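Local coordinates for DSBA-like thioredoxin domain-containing protein (Nitrosomonas europaea, PDB 2IN3) that probably acts as a thiol-disulfide oxidoreductase of the DsbA family, perhaps as a FrnE-like protein disulfide isomerase, at residues Ala25-Ile28 with Glu29-Gln33. Numbering follows the deposited sequence.
Sequences APVI and ENIRQ. With EDO (1,2-ethanediol), chain E.
V27 and I31 meet through their branch ends: chi1 of 177° swings CG1 of V27 away from its own backbone N, while I31 carries CG1 beside its N (chi1 -68°) and then runs out extended, which brings CD1 of I31 to 4.0 Å from CG1 of V27. The same methyl of I31 also touches CD1 of I28. The two contacts, one between residues four apart (V27 and I31), the other between residues three apart (I28 and I31), make a continuous apolar strip along one side of the helix.

Beneath them run four successive i to i+4 backbone bonds, from E29 N to A25 O through R32 N to I28 O. They are not equal. The bond from I31 N to V27 O is 2.9 Å long, whereas N30 N reaches P26 O at 3.2 Å from above the carbonyl plane. P26 has no N-H to give to the preceding turn, and the helix is kinked here. A water also donates to P26 O at 2.7 Å, and weakly to OE1 of E29, so it links the two across the outer surface.

R32, one turn beyond I28, lays its aliphatic part against the I28 carbonyl, with CG of R32 3.2 Å from I28 O. An ethanediol, probably from the crystallisation liquor, lies with C1 over one guanidinium face, offset toward its rim.

All this belongs to helix 19-35, the crossover of the beta-alpha-beta unit between strands 9-14 and 40-45 in the thioredoxin-like domain. V27 and I31 pack on helix 198-211, where R202 also hydrogen-bonds OD1 of N30; I28 and R32 lean on F112 of helix 111-123, and I28 rests on Y12 and I31 on L10, both of strand 9-14.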
loop_
_atom_site.group_PDB
_atom_site.type_symbol
_atom_site.label_atom_id
_atom_site.label_comp_id
_atom_site.label_asym_id
_atom_site.label_seq_id
_atom_site.Cartn_x
_atom_site.Cartn_y
_atom_site.Cartn_z
ATOM N N ALA A 25 5.071 7.098 -1.018
ATOM C CA ALA A 25 4.379 7.056 -2.337
ATOM C C ALA A 25 5.175 7.743 -3.488
ATOM O O ALA A 25 5.270 7.173 -4.590
ATOM C CB ALA A 25 2.928 7.548 -2.250
ATOM N N PRO A 26 5.755 8.949 -3.250
ATOM C CA PRO A 26 6.571 9.536 -4.324
ATOM C C PRO A 26 7.805 8.710 -4.708
ATOM O O PRO A 26 8.257 8.775 -5.855
ATOM C CB PRO A 26 7.007 10.883 -3.733
ATOM C CG PRO A 26 5.925 11.226 -2.756
ATOM C CD PRO A 26 5.639 9.888 -2.107
ATOM N N VAL A 27 8.365 7.959 -3.753
ATOM C CA VAL A 27 9.595 7.198 -3.989
ATOM C C VAL A 27 9.260 5.973 -4.846
ATOM O O VAL A 27 9.908 5.689 -5.862
ATOM C CB VAL A 27 10.216 6.737 -2.649
ATOM C CG1 VAL A 27 11.478 5.861 -2.897
ATOM C CG2 VAL A 27 10.527 7.952 -1.768
ATOM N N ILE A 28 8.232 5.240 -4.460
ATOM C CA ILE A 28 7.842 4.079 -5.275
ATOM C C ILE A 28 7.311 4.487 -6.665
ATOM O O ILE A 28 7.542 3.775 -7.657
ATOM C CB ILE A 28 6.900 3.078 -4.484
ATOM C CG1 ILE A 28 6.781 1.726 -5.245
ATOM C CG2 ILE A 28 5.516 3.703 -4.284
ATOM C CD1 ILE A 28 8.143 0.958 -5.354
ATOM N N GLU A 29 6.673 5.664 -6.777
ATOM C CA GLU A 29 6.283 6.204 -8.103
ATOM C C GLU A 29 7.544 6.384 -9.005
ATOM O O GLU A 29 7.555 5.979 -10.183
ATOM C CB GLU A 29 5.533 7.546 -7.982
ATOM C CG GLU A 29 5.166 8.230 -9.352
ATOM C CD GLU A 29 4.815 9.756 -9.251
ATOM O OE1 GLU A 29 4.703 10.296 -8.120
ATOM O OE2 GLU A 29 4.660 10.422 -10.322
ATOM N N ASN A 30 8.571 7.016 -8.456
ATOM C CA ASN A 30 9.810 7.220 -9.206
ATOM C C ASN A 30 10.471 5.909 -9.599
ATOM O O ASN A 30 10.918 5.747 -10.741
ATOM C CB ASN A 30 10.798 8.110 -8.454
ATOM C CG ASN A 30 11.944 8.589 -9.367
ATOM O OD1 ASN A 30 12.930 7.881 -9.597
ATOM N ND2 ASN A 30 11.787 9.788 -9.928
ATOM N N ILE A 31 10.510 4.959 -8.654
ATOM C CA ILE A 31 11.073 3.632 -8.921
ATOM C C ILE A 31 10.321 2.954 -10.086
ATOM O O ILE A 31 10.939 2.482 -11.055
ATOM C CB ILE A 31 11.024 2.751 -7.649
ATOM C CG1 ILE A 31 11.984 3.282 -6.591
ATOM C CG2 ILE A 31 11.404 1.277 -7.994
ATOM C CD1 ILE A 31 11.744 2.638 -5.175
ATOM N N ARG A 32 8.996 2.921 -9.995
ATOM C CA ARG A 32 8.151 2.432 -11.121
ATOM C C ARG A 32 8.435 3.145 -12.411
ATOM O O ARG A 32 8.443 2.537 -13.478
ATOM C CB ARG A 32 6.649 2.590 -10.821
ATOM C CG ARG A 32 6.185 1.727 -9.675
ATOM C CD ARG A 32 4.712 1.910 -9.436
ATOM N NE ARG A 32 3.985 1.462 -10.597
ATOM C CZ ARG A 32 3.093 2.166 -11.259
ATOM N NH1 ARG A 32 2.754 3.388 -10.874
ATOM N NH2 ARG A 32 2.529 1.628 -12.303
ATOM N N GLN A 33 8.607 4.456 -12.356
ATOM C CA GLN A 33 8.847 5.191 -13.584
ATOM C C GLN A 33 10.212 4.798 -14.174
ATOM O O GLN A 33 10.312 4.617 -15.382
ATOM C CB GLN A 33 8.738 6.702 -13.347
ATOM C CG GLN A 33 7.270 7.164 -13.116
ATOM C CD GLN A 33 7.121 8.619 -12.611
ATOM O OE1 GLN A 33 8.066 9.220 -12.042
ATOM N NE2 GLN A 33 5.922 9.179 -12.797
HETATM C C1 EDO E . 4.843 3.607 -14.057
HETATM O O1 EDO E . 4.875 4.978 -14.445
HETATM C C2 EDO E . 5.542 2.750 -15.111
HETATM O O2 EDO E . 6.362 3.611 -15.909
HETATM O O HOH W 1 7.763 10.955 -7.432
#